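Local structure of ABC transporter substrate-binding protein (Streptococcus pneumoniae, 4OHN) at residues I22-T27 with I81-S86; A41-D46 with Q241-E246; E105-T110 with I178-A183. The protein binds histidine in a cleft as the substrate-binding component of an ABC uptake transporter, and probably hands the amino acid to its membrane partner for import. One frame throughout, in Å; residues are numbered along the deposited sequence. Where two conformers were deposited one is given.

Contact 1. Residues I22-T27 with I81-S86. With HIS (histidine), chain B; ACT (acetate ion), chain D.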
loop_
_atom_site.group_PDB
_atom_site.type_symbol
_atom_site.label_atom_id
_atom_site.label_comp_id
_atom_site.label_asym_id
_atom_site.label_seq_id
_atom_site.Cartn_x
_atom_site.Cartn_y
_atom_site.Cartn_z
ATOM N N ILE A 22 8.529 0.653 -12.251
ATOM C CA ILE A 22 7.538 0.429 -11.218
ATOM C C ILE A 22 7.448 1.647 -10.308
ATOM O O ILE A 22 8.447 2.096 -9.756
ATOM C CB ILE A 22 7.864 -0.834 -10.410
ATOM C CG1 ILE A 22 7.988 -2.041 -11.362
ATOM C CG2 ILE A 22 6.800 -1.072 -9.351
ATOM C CD1 ILE A 22 8.144 -3.375 -10.642
ATOM N N GLY A 23 6.234 2.153 -10.162
ATOM C CA GLY A 23 5.986 3.307 -9.329
ATOM C C GLY A 23 5.549 2.921 -7.928
ATOM O O GLY A 23 4.874 1.926 -7.710
ATOM N N PHE A 24 5.937 3.763 -6.973
ATOM C CA PHE A 24 5.699 3.520 -5.550
ATOM C C PHE A 24 5.793 4.801 -4.749
ATOM O O PHE A 24 6.512 5.713 -5.102
ATOM C CB PHE A 24 6.650 2.439 -4.989
ATOM C CG PHE A 24 8.096 2.871 -4.865
ATOM C CD1 PHE A 24 8.850 3.203 -5.981
ATOM C CD2 PHE A 24 8.688 2.946 -3.627
ATOM C CE1 PHE A 24 10.173 3.616 -5.841
ATOM C CE2 PHE A 24 10.005 3.370 -3.493
ATOM C CZ PHE A 24 10.730 3.703 -4.597
ATOM N N ASP A 25 5.052 4.834 -3.650
ATOM C CA ASP A 25 5.165 5.852 -2.609
ATOM C C ASP A 25 6.371 5.437 -1.762
ATOM O O ASP A 25 6.316 4.425 -1.059
ATOM C CB ASP A 25 3.859 5.822 -1.786
ATOM C CG ASP A 25 3.890 6.629 -0.483
ATOM O OD1 ASP A 25 4.947 7.203 -0.076
ATOM O OD2 ASP A 25 2.816 6.647 0.179
ATOM N N SER A 26 7.456 6.199 -1.831
ATOM C CA SER A 26 8.702 5.809 -1.182
ATOM C C SER A 26 8.733 6.046 0.318
ATOM O O SER A 26 9.788 5.929 0.927
ATOM C CB SER A 26 9.892 6.484 -1.848
ATOM O OG SER A 26 9.797 7.867 -1.641
ATOM N N THR A 27 7.580 6.331 0.920
ATOM C CA THR A 27 7.457 6.292 2.370
ATOM C C THR A 27 6.673 5.087 2.871
ATOM O O THR A 27 6.543 4.927 4.079
ATOM C CB THR A 27 6.767 7.548 2.931
ATOM O OG1 THR A 27 5.374 7.606 2.571
ATOM C CG2 THR A 27 7.440 8.815 2.497
ATOM N N ILE A 81 2.022 -0.206 -10.748
ATOM C CA ILE A 81 1.922 0.328 -9.394
ATOM C C ILE A 81 2.081 -0.873 -8.450
ATOM O O ILE A 81 1.278 -1.806 -8.479
ATOM C CB ILE A 81 0.585 1.032 -9.135
ATOM C CG1 ILE A 81 0.348 2.167 -10.143
ATOM C CG2 ILE A 81 0.519 1.541 -7.694
ATOM C CD1 ILE A 81 -1.059 2.727 -10.127
ATOM N N TRP A 82 3.117 -0.852 -7.625
ATOM C CA TRP A 82 3.440 -2.018 -6.782
ATOM C C TRP A 82 4.035 -1.471 -5.497
ATOM O O TRP A 82 5.214 -1.083 -5.465
ATOM C CB TRP A 82 4.426 -2.952 -7.512
ATOM C CG TRP A 82 4.556 -4.321 -6.908
ATOM C CD1 TRP A 82 4.333 -4.673 -5.610
ATOM C CD2 TRP A 82 4.977 -5.500 -7.585
ATOM N NE1 TRP A 82 4.564 -6.026 -5.449
ATOM C CE2 TRP A 82 4.974 -6.542 -6.653
ATOM C CE3 TRP A 82 5.322 -5.784 -8.916
ATOM C CZ2 TRP A 82 5.289 -7.846 -7.010
ATOM C CZ3 TRP A 82 5.641 -7.090 -9.259
ATOM C CH2 TRP A 82 5.619 -8.088 -8.314
ATOM N N ASN A 83 3.202 -1.385 -4.461
ATOM C CA ASN A 83 3.538 -0.676 -3.223
ATOM C C ASN A 83 2.386 -0.785 -2.249
ATOM O O ASN A 83 1.748 0.202 -1.890
ATOM C CB ASN A 83 3.799 0.806 -3.551
ATOM C CG ASN A 83 4.280 1.634 -2.379
ATOM O OD1 ASN A 83 3.634 2.628 -2.027
ATOM N ND2 ASN A 83 5.423 1.281 -1.805
ATOM N N GLY A 84 2.090 -1.984 -1.790
ATOM C CA GLY A 84 0.912 -2.165 -0.960
ATOM C C GLY A 84 -0.327 -1.563 -1.599
ATOM O O GLY A 84 -1.106 -0.868 -0.929
ATOM N N TYR A 85 -0.508 -1.851 -2.886
ATOM C CA TYR A 85 -1.580 -1.241 -3.656
ATOM C C TYR A 85 -2.860 -2.063 -3.468
ATOM O O TYR A 85 -2.968 -3.202 -3.950
ATOM C CB TYR A 85 -1.166 -1.151 -5.119
ATOM C CG TYR A 85 -2.066 -0.382 -6.064
ATOM C CD1 TYR A 85 -2.673 0.815 -5.704
ATOM C CD2 TYR A 85 -2.247 -0.821 -7.358
ATOM C CE1 TYR A 85 -3.450 1.530 -6.606
ATOM C CE2 TYR A 85 -3.019 -0.118 -8.257
ATOM C CZ TYR A 85 -3.621 1.051 -7.879
ATOM O OH TYR A 85 -4.381 1.704 -8.800
ATOM N N SER A 86 -3.844 -1.499 -2.784
ATOM C CA SER A 86 -5.075 -2.217 -2.461
ATOM C C SER A 86 -5.949 -2.398 -3.686
ATOM O O SER A 86 -6.257 -1.432 -4.398
ATOM C CB SER A 86 -5.841 -1.457 -1.390
ATOM O OG SER A 86 -5.020 -1.341 -0.235
HETATM N N HIS B . -3.009 0.579 0.559
HETATM C CA HIS B . -3.303 2.014 0.324
HETATM C C HIS B . -3.558 2.277 -1.144
HETATM O O HIS B . -3.449 1.335 -1.961
HETATM C CB HIS B . -2.226 2.946 0.928
HETATM C CG HIS B . -0.934 3.078 0.176
HETATM N ND1 HIS B . -0.257 4.286 0.129
HETATM C CD2 HIS B . -0.140 2.183 -0.463
HETATM C CE1 HIS B . 0.874 4.130 -0.530
HETATM N NE2 HIS B . 0.974 2.862 -0.896
HETATM O OXT HIS B . -3.885 3.439 -1.466
HETATM C C ACT D . -6.281 4.565 -8.826
HETATM O O ACT D . -5.452 4.048 -8.066
HETATM O OXT ACT D . -6.891 5.547 -8.353
HETATM C CH3 ACT D . -6.521 4.027 -10.205
#
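Gly23 and Trp82 join the two segments at their backbones: Trp82 N gives a nearly straight bond to Gly23 O (3.3 Å), where Gly23 and Ile81 pair as a parallel beta bridge. Packing is close here. Ile22 CG2 sits against Trp82 CB at 3.5 Å, the two side chains running the same way, and Phe24 CB lies 3.6 Å from Asn83 CB. Asn83 CG is anti to its backbone N (chi1 -175°), which carries the amide across to Asp25, its plane 70° from that of the Phe24 ring. There the grip slackens into two weak bonds, Asp25 N to Asn83 OD1 (3.1 Å) and Asn83 ND2 to Asp25 O. Beyond them the chain turns away: Asp25 OD1 takes Thr27 N in an Asx turn, and Ser26 and Thr27, partly exposed, stay clear of the other segment. The loop 81-86 meanwhile runs on into the pocket, Gly84 O taking the ligand's N at 2.8 Å while Ser86 N reaches its O. Asn83 OD1 also accepts the ligand's NE2 at 2.9 Å, an arrangement consistent with an imidazole protonated at NE2; one carbonyl oxygen thus lies between the backbone at Asp25, which it holds only weakly, and the substrate ring.

Contact 2. Residues A41-D46 with Q241-E246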
loop_
_atom_site.group_PDB
_atom_site.type_symbol
_atom_site.label_atom_id
_atom_site.label_comp_id
_atom_site.label_asym_id
_atom_site.label_seq_id
_atom_site.Cartn_x
_atom_site.Cartn_y
_atom_site.Cartn_z
ATOM N N ALA A 41 14.037 -0.166 -0.191
ATOM C CA ALA A 41 13.910 -1.521 0.356
ATOM C C ALA A 41 12.464 -1.799 0.706
ATOM O O ALA A 41 11.647 -0.884 0.809
ATOM C CB ALA A 41 14.771 -1.702 1.593
ATOM N N GLY A 42 12.155 -3.069 0.903
ATOM C CA GLY A 42 10.860 -3.469 1.384
ATOM C C GLY A 42 10.386 -4.777 0.798
ATOM O O GLY A 42 11.010 -5.367 -0.084
ATOM N N PHE A 43 9.264 -5.242 1.311
ATOM C CA PHE A 43 8.651 -6.473 0.838
ATOM C C PHE A 43 8.396 -6.461 -0.657
ATOM O O PHE A 43 8.730 -7.422 -1.361
ATOM C CB PHE A 43 7.357 -6.755 1.617
ATOM C CG PHE A 43 6.658 -8.013 1.195
ATOM C CD1 PHE A 43 6.872 -9.179 1.878
ATOM C CD2 PHE A 43 5.780 -8.023 0.122
ATOM C CE1 PHE A 43 6.233 -10.360 1.487
ATOM C CE2 PHE A 43 5.152 -9.193 -0.277
ATOM C CZ PHE A 43 5.364 -10.345 0.426
ATOM N N ASP A 44 7.788 -5.393 -1.155
ATOM C CA ASP A 44 7.510 -5.302 -2.579
ATOM C C ASP A 44 8.769 -5.110 -3.401
ATOM O O ASP A 44 8.836 -5.579 -4.532
ATOM C CB ASP A 44 6.538 -4.162 -2.884
ATOM C CG ASP A 44 5.100 -4.489 -2.514
ATOM O OD1 ASP A 44 4.709 -5.683 -2.461
ATOM O OD2 ASP A 44 4.348 -3.506 -2.287
ATOM N N ILE A 45 9.760 -4.394 -2.874
ATOM C CA ILE A 45 11.027 -4.266 -3.579
ATOM C C ILE A 45 11.605 -5.667 -3.796
ATOM O O ILE A 45 11.984 -6.038 -4.918
ATOM C CB ILE A 45 12.041 -3.380 -2.819
ATOM C CG1 ILE A 45 11.457 -2.005 -2.472
ATOM C CG2 ILE A 45 13.314 -3.233 -3.641
ATOM C CD1 ILE A 45 10.991 -1.191 -3.670
ATOM N N ASP A 46 11.645 -6.461 -2.738
ATOM C CA ASP A 46 12.177 -7.813 -2.829
ATOM C C ASP A 46 11.316 -8.713 -3.727
ATOM O O ASP A 46 11.849 -9.469 -4.554
ATOM C CB ASP A 46 12.277 -8.419 -1.415
ATOM C CG ASP A 46 13.395 -7.797 -0.569
ATOM O OD1 ASP A 46 14.243 -7.042 -1.090
ATOM O OD2 ASP A 46 13.409 -8.097 0.641
ATOM N N GLN A 241 9.031 -13.632 5.859
ATOM C CA GLN A 241 9.613 -13.730 7.190
ATOM C C GLN A 241 10.491 -12.529 7.480
ATOM O O GLN A 241 10.511 -12.020 8.606
ATOM C CB GLN A 241 10.436 -15.013 7.336
ATOM C CG GLN A 241 9.600 -16.281 7.464
ATOM C CD GLN A 241 8.764 -16.312 8.733
ATOM O OE1 GLN A 241 9.169 -15.789 9.772
ATOM N NE2 GLN A 241 7.589 -16.923 8.652
ATOM N N LYS A 242 11.211 -12.076 6.461
ATOM C CA LYS A 242 12.127 -10.955 6.606
ATOM C C LYS A 242 11.378 -9.702 7.038
ATOM O O LYS A 242 11.823 -8.998 7.941
ATOM C CB LYS A 242 12.862 -10.719 5.287
ATOM C CG LYS A 242 13.730 -9.477 5.248
ATOM C CD LYS A 242 14.426 -9.355 3.912
ATOM C CE LYS A 242 15.136 -8.023 3.768
ATOM N NZ LYS A 242 15.693 -7.886 2.393
ATOM N N TRP A 243 10.236 -9.416 6.415
ATOM C CA TRP A 243 9.529 -8.164 6.666
ATOM C C TRP A 243 8.417 -8.262 7.715
ATOM O O TRP A 243 8.107 -7.253 8.366
ATOM C CB TRP A 243 8.989 -7.605 5.335
ATOM C CG TRP A 243 10.122 -7.207 4.446
ATOM C CD1 TRP A 243 10.611 -7.891 3.361
ATOM C CD2 TRP A 243 10.952 -6.055 4.605
ATOM N NE1 TRP A 243 11.687 -7.231 2.833
ATOM C CE2 TRP A 243 11.923 -6.103 3.584
ATOM C CE3 TRP A 243 10.972 -4.979 5.521
ATOM C CZ2 TRP A 243 12.896 -5.119 3.444
ATOM C CZ3 TRP A 243 11.956 -4.002 5.387
ATOM C CH2 TRP A 243 12.893 -4.075 4.339
ATOM N N PHE A 244 7.833 -9.450 7.896
ATOM C CA PHE A 244 6.643 -9.613 8.742
ATOM C C PHE A 244 6.774 -10.593 9.892
ATOM O O PHE A 244 5.932 -10.600 10.783
ATOM C CB PHE A 244 5.456 -10.024 7.886
ATOM C CG PHE A 244 5.066 -8.991 6.902
ATOM C CD1 PHE A 244 4.537 -7.796 7.347
ATOM C CD2 PHE A 244 5.261 -9.172 5.555
ATOM C CE1 PHE A 244 4.183 -6.818 6.463
ATOM C CE2 PHE A 244 4.909 -8.184 4.659
ATOM C CZ PHE A 244 4.364 -6.999 5.131
ATOM N N GLY A 245 7.806 -11.423 9.878
ATOM C CA GLY A 245 7.956 -12.451 10.900
ATOM C C GLY A 245 6.866 -13.511 10.862
ATOM O O GLY A 245 6.631 -14.192 11.858
ATOM N N GLU A 246 6.206 -13.656 9.714
ATOM C CA GLU A 246 5.126 -14.623 9.554
ATOM C C GLU A 246 4.932 -14.864 8.073
ATOM O O GLU A 246 5.475 -14.128 7.261
ATOM C CB GLU A 246 3.816 -14.098 10.151
ATOM C CG GLU A 246 3.232 -12.880 9.414
ATOM C CD GLU A 246 1.825 -12.524 9.864
ATOM O OE1 GLU A 246 1.045 -13.443 10.194
ATOM O OE2 GLU A 246 1.495 -11.318 9.882
#
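Trp243 and Asp46 both have CG anti to their carbonyl carbon (chi1 -66° and -71°), and these torsions send the indole and the carboxylate out of their helices toward each other. The Trp243 N-H then points straight at Asp46, NE1 to OD2 at 2.9 Å; OD2 lies in the plane of the indole, yet the donor comes in from above the carboxylate plane. Lys242, fully extended beyond CG, crosses Asp46 at about a right angle and brings NZ to the same oxygen at 2.9 Å, on its syn side and close to the carboxylate plane. This is the salt bridge of the contact.

The indole lies flat over the start of helix 43-53. Gly42, at the N-cap position, sets its CA over the six-membered ring, 3.6 Å from the centroid, a CH-pi contact, and Phe43 N sits over the same face. The aliphatic CG of Lys242 lies over the opposite face. Ala41 CB adds a looser touch at Trp243 CH2, 4.1 Å away. Further along, Phe43 CD1 meets the edge of the Phe244 ring at CE2 (3.5 Å), the planes inclined at 55°; Met102 of strand 102-111 touches both phenylalanines. The last turn of helix 235-244 is thereby docked on the first turn of helix 43-53. With an ammonium and an indole N-H both held by OD2, the negative charge of Asp46 is well compensated, which would favour its ionised form even in this partly covered place.

Contact 3. Residues E105-T110 with I178-A183. With HIS (histidine), chain B.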
loop_
_atom_site.group_PDB
_atom_site.type_symbol
_atom_site.label_atom_id
_atom_site.label_comp_id
_atom_site.label_asym_id
_atom_site.label_seq_id
_atom_site.Cartn_x
_atom_site.Cartn_y
_atom_site.Cartn_z
ATOM N N GLU A 105 -5.685 -4.587 6.260
ATOM C CA GLU A 105 -6.854 -3.983 6.879
ATOM C C GLU A 105 -6.579 -2.527 7.126
ATOM O O GLU A 105 -5.444 -2.138 7.352
ATOM C CB GLU A 105 -7.200 -4.656 8.206
ATOM C CG GLU A 105 -7.558 -6.142 8.086
ATOM C CD GLU A 105 -6.344 -7.057 7.916
ATOM O OE1 GLU A 105 -5.353 -6.905 8.668
ATOM O OE2 GLU A 105 -6.383 -7.942 7.036
ATOM N N GLN A 106 -7.616 -1.718 7.019
ATOM C CA GLN A 106 -7.556 -0.323 7.420
ATOM C C GLN A 106 -7.839 -0.230 8.912
ATOM O O GLN A 106 -8.791 -0.832 9.443
ATOM C CB GLN A 106 -8.524 0.516 6.600
ATOM C CG GLN A 106 -8.245 0.493 5.089
ATOM C CD GLN A 106 -6.954 1.182 4.718
ATOM O OE1 GLN A 106 -6.623 2.244 5.248
ATOM N NE2 GLN A 106 -6.198 0.572 3.818
ATOM N N VAL A 107 -6.972 0.468 9.610
ATOM C CA VAL A 107 -7.097 0.634 11.057
ATOM C C VAL A 107 -7.089 2.113 11.397
ATOM O O VAL A 107 -6.663 2.974 10.614
ATOM C CB VAL A 107 -5.946 -0.057 11.840
ATOM C CG1 VAL A 107 -6.061 -1.597 11.748
ATOM C CG2 VAL A 107 -4.593 0.397 11.377
ATOM N N LEU A 108 -7.624 2.441 12.572
ATOM C CA LEU A 108 -7.366 3.712 13.207
ATOM C C LEU A 108 -6.198 3.599 14.150
ATOM O O LEU A 108 -6.027 2.585 14.858
ATOM C CB LEU A 108 -8.571 4.207 13.992
ATOM C CG LEU A 108 -9.714 4.865 13.242
ATOM C CD1 LEU A 108 -10.729 5.411 14.229
ATOM C CD2 LEU A 108 -9.192 5.963 12.319
ATOM N N VAL A 109 -5.403 4.656 14.152
ATOM C CA VAL A 109 -4.316 4.822 15.115
ATOM C C VAL A 109 -4.603 6.091 15.930
ATOM O O VAL A 109 -4.861 7.156 15.365
ATOM C CB VAL A 109 -2.935 4.900 14.439
ATOM C CG1 VAL A 109 -1.826 5.081 15.469
ATOM C CG2 VAL A 109 -2.676 3.631 13.630
ATOM N N THR A 110 -4.569 5.965 17.262
ATOM C CA THR A 110 -4.776 7.090 18.173
ATOM C C THR A 110 -3.682 7.040 19.226
ATOM O O THR A 110 -3.095 5.981 19.484
ATOM C CB THR A 110 -6.142 7.020 18.882
ATOM O OG1 THR A 110 -6.179 5.831 19.690
ATOM C CG2 THR A 110 -7.286 7.005 17.873
ATOM N N ILE A 178 -5.323 4.376 8.452
ATOM C CA ILE A 178 -4.063 3.936 7.857
ATOM C C ILE A 178 -4.017 2.417 7.706
ATOM O O ILE A 178 -4.668 1.680 8.443
ATOM C CB ILE A 178 -2.879 4.464 8.716
ATOM C CG1 ILE A 178 -1.514 4.101 8.116
ATOM C CG2 ILE A 178 -2.993 3.986 10.147
ATOM C CD1 ILE A 178 -0.351 4.827 8.794
ATOM N N ASP A 179 -3.249 1.928 6.745
ATOM C CA ASP A 179 -3.034 0.505 6.578
ATOM C C ASP A 179 -2.389 -0.125 7.803
ATOM O O ASP A 179 -1.398 0.379 8.321
ATOM C CB ASP A 179 -2.135 0.256 5.354
ATOM C CG ASP A 179 -2.675 0.891 4.118
ATOM O OD1 ASP A 179 -2.687 2.124 4.047
ATOM O OD2 ASP A 179 -3.088 0.143 3.216
ATOM N N ARG A 180 -2.915 -1.267 8.244
ATOM C CA ARG A 180 -2.365 -1.967 9.394
ATOM C C ARG A 180 -0.916 -2.374 9.166
ATOM O O ARG A 180 -0.103 -2.286 10.066
ATOM C CB ARG A 180 -3.231 -3.172 9.756
ATOM C CG ARG A 180 -2.935 -3.766 11.143
ATOM C CD ARG A 180 -4.031 -4.773 11.531
ATOM N NE ARG A 180 -4.194 -4.931 12.970
ATOM C CZ ARG A 180 -5.260 -5.485 13.540
ATOM N NH1 ARG A 180 -6.262 -5.918 12.792
ATOM N NH2 ARG A 180 -5.331 -5.599 14.858
ATOM N N VAL A 181 -0.558 -2.822 7.962
ATOM C CA VAL A 181 0.825 -3.253 7.752
ATOM C C VAL A 181 1.787 -2.106 7.965
ATOM O O VAL A 181 2.868 -2.279 8.503
ATOM C CB VAL A 181 1.107 -3.868 6.358
ATOM C CG1 VAL A 181 0.256 -5.110 6.137
ATOM C CG2 VAL A 181 0.930 -2.834 5.231
ATOM N N TYR A 182 1.392 -0.916 7.543
ATOM C CA TYR A 182 2.252 0.236 7.762
ATOM C C TYR A 182 2.340 0.566 9.248
ATOM O O TYR A 182 3.429 0.713 9.797
ATOM C CB TYR A 182 1.729 1.422 6.947
ATOM C CG TYR A 182 2.553 2.690 7.016
ATOM C CD1 TYR A 182 3.100 3.263 5.890
ATOM C CD2 TYR A 182 2.792 3.325 8.209
ATOM C CE1 TYR A 182 3.856 4.434 5.981
ATOM C CE2 TYR A 182 3.523 4.436 8.288
ATOM C CZ TYR A 182 4.055 4.988 7.200
ATOM O OH TYR A 182 4.802 6.160 7.365
ATOM N N ALA A 183 1.187 0.698 9.899
ATOM C CA ALA A 183 1.174 1.084 11.301
ATOM C C ALA A 183 2.010 0.141 12.140
ATOM O O ALA A 183 2.832 0.605 12.953
ATOM C CB ALA A 183 -0.263 1.135 11.817
HETATM N N HIS B . -3.009 0.579 0.559
HETATM C CA HIS B . -3.303 2.014 0.324
HETATM C C HIS B . -3.558 2.277 -1.144
HETATM O O HIS B . -3.449 1.335 -1.961
HETATM C CB HIS B . -2.226 2.946 0.928
HETATM C CG HIS B . -0.934 3.078 0.176
HETATM N ND1 HIS B . -0.257 4.286 0.129
HETATM C CD2 HIS B . -0.140 2.183 -0.463
HETATM C CE1 HIS B . 0.874 4.130 -0.530
HETATM N NE2 HIS B . 0.974 2.862 -0.896
HETATM O OXT HIS B . -3.885 3.439 -1.466
HETATM O O HOH W 1 -5.058 3.544 3.375
#
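Val107 and Ile178 form an antiparallel hydrogen-bonded pair in the sheet of one lobe of the two-lobed periplasmic-binding-protein fold, here in the form found in family 3 solute-binding proteins. Val107 N gives to Ile178 O at 2.9 Å, and Ile178 N returns a bond to Val107 O. One step along, Gln106 and Asp179 make a non-hydrogen-bonded pair, after which the second segment leaves the sheet and starts helix 180-189; Arg180 N, in its first turn, still reaches back to Glu105 O at 2.8 Å.

The Arg180 side chain can be followed outward across the strand. Its CB lies 3.4 Å from Glu105 O, CG slides past Val107 CG1, and CD touches both that methyl and Glu105 OE1, each 3.8 Å away. NE passes the same Val107 CG1, which lies over one face of the guanidinium. At the tip NH1 stays 4.3 Å from Glu105 OE1, beyond salt-bridge distance, though the opposite charges may still attract. CG is anti to the backbone N (chi1 -166°) and the chain is extended as far as NE, which lays its length across the valine.

Deeper in, Val109 CG2 wedges against Ile178 CG2 at 3.5 Å and also touches Ala183 CB, joining the strand to the new helix. Toward the pocket, Gln106 and Asp179 run side by side with their amide and carboxylate planes 82° apart. The bond from Gln106 NE2 to Asp179 OD2 is weak; the stronger partner of this amide is Glu206. A water bridges Gln106 OE1 and Asp179 OD1, donating to both, while Asp179 OD2 accepts the amino N of the bound histidine at 2.7 Å.

From the N terminus the chain lays down strand 19-24, and contact 1 closes a first loop when the segment after strand 80-81 returns beside it. Inside that loop lies 41-46, the opening half of contact 2, so the two cross; Asp44 of 41-46 probably bonds to Gly84 N of contact 1. Contact 2 closes only at 241-246, near the C terminus, and contact 3 (105-110 with 178-183) is nested within this long loop, opening after contact 1 has shut. Contact 2 fastens the last helix to helix 43-53, while contacts 1 and 3 lie in the two lobes, and each supplies residues that bind the histidine in the cleft between them.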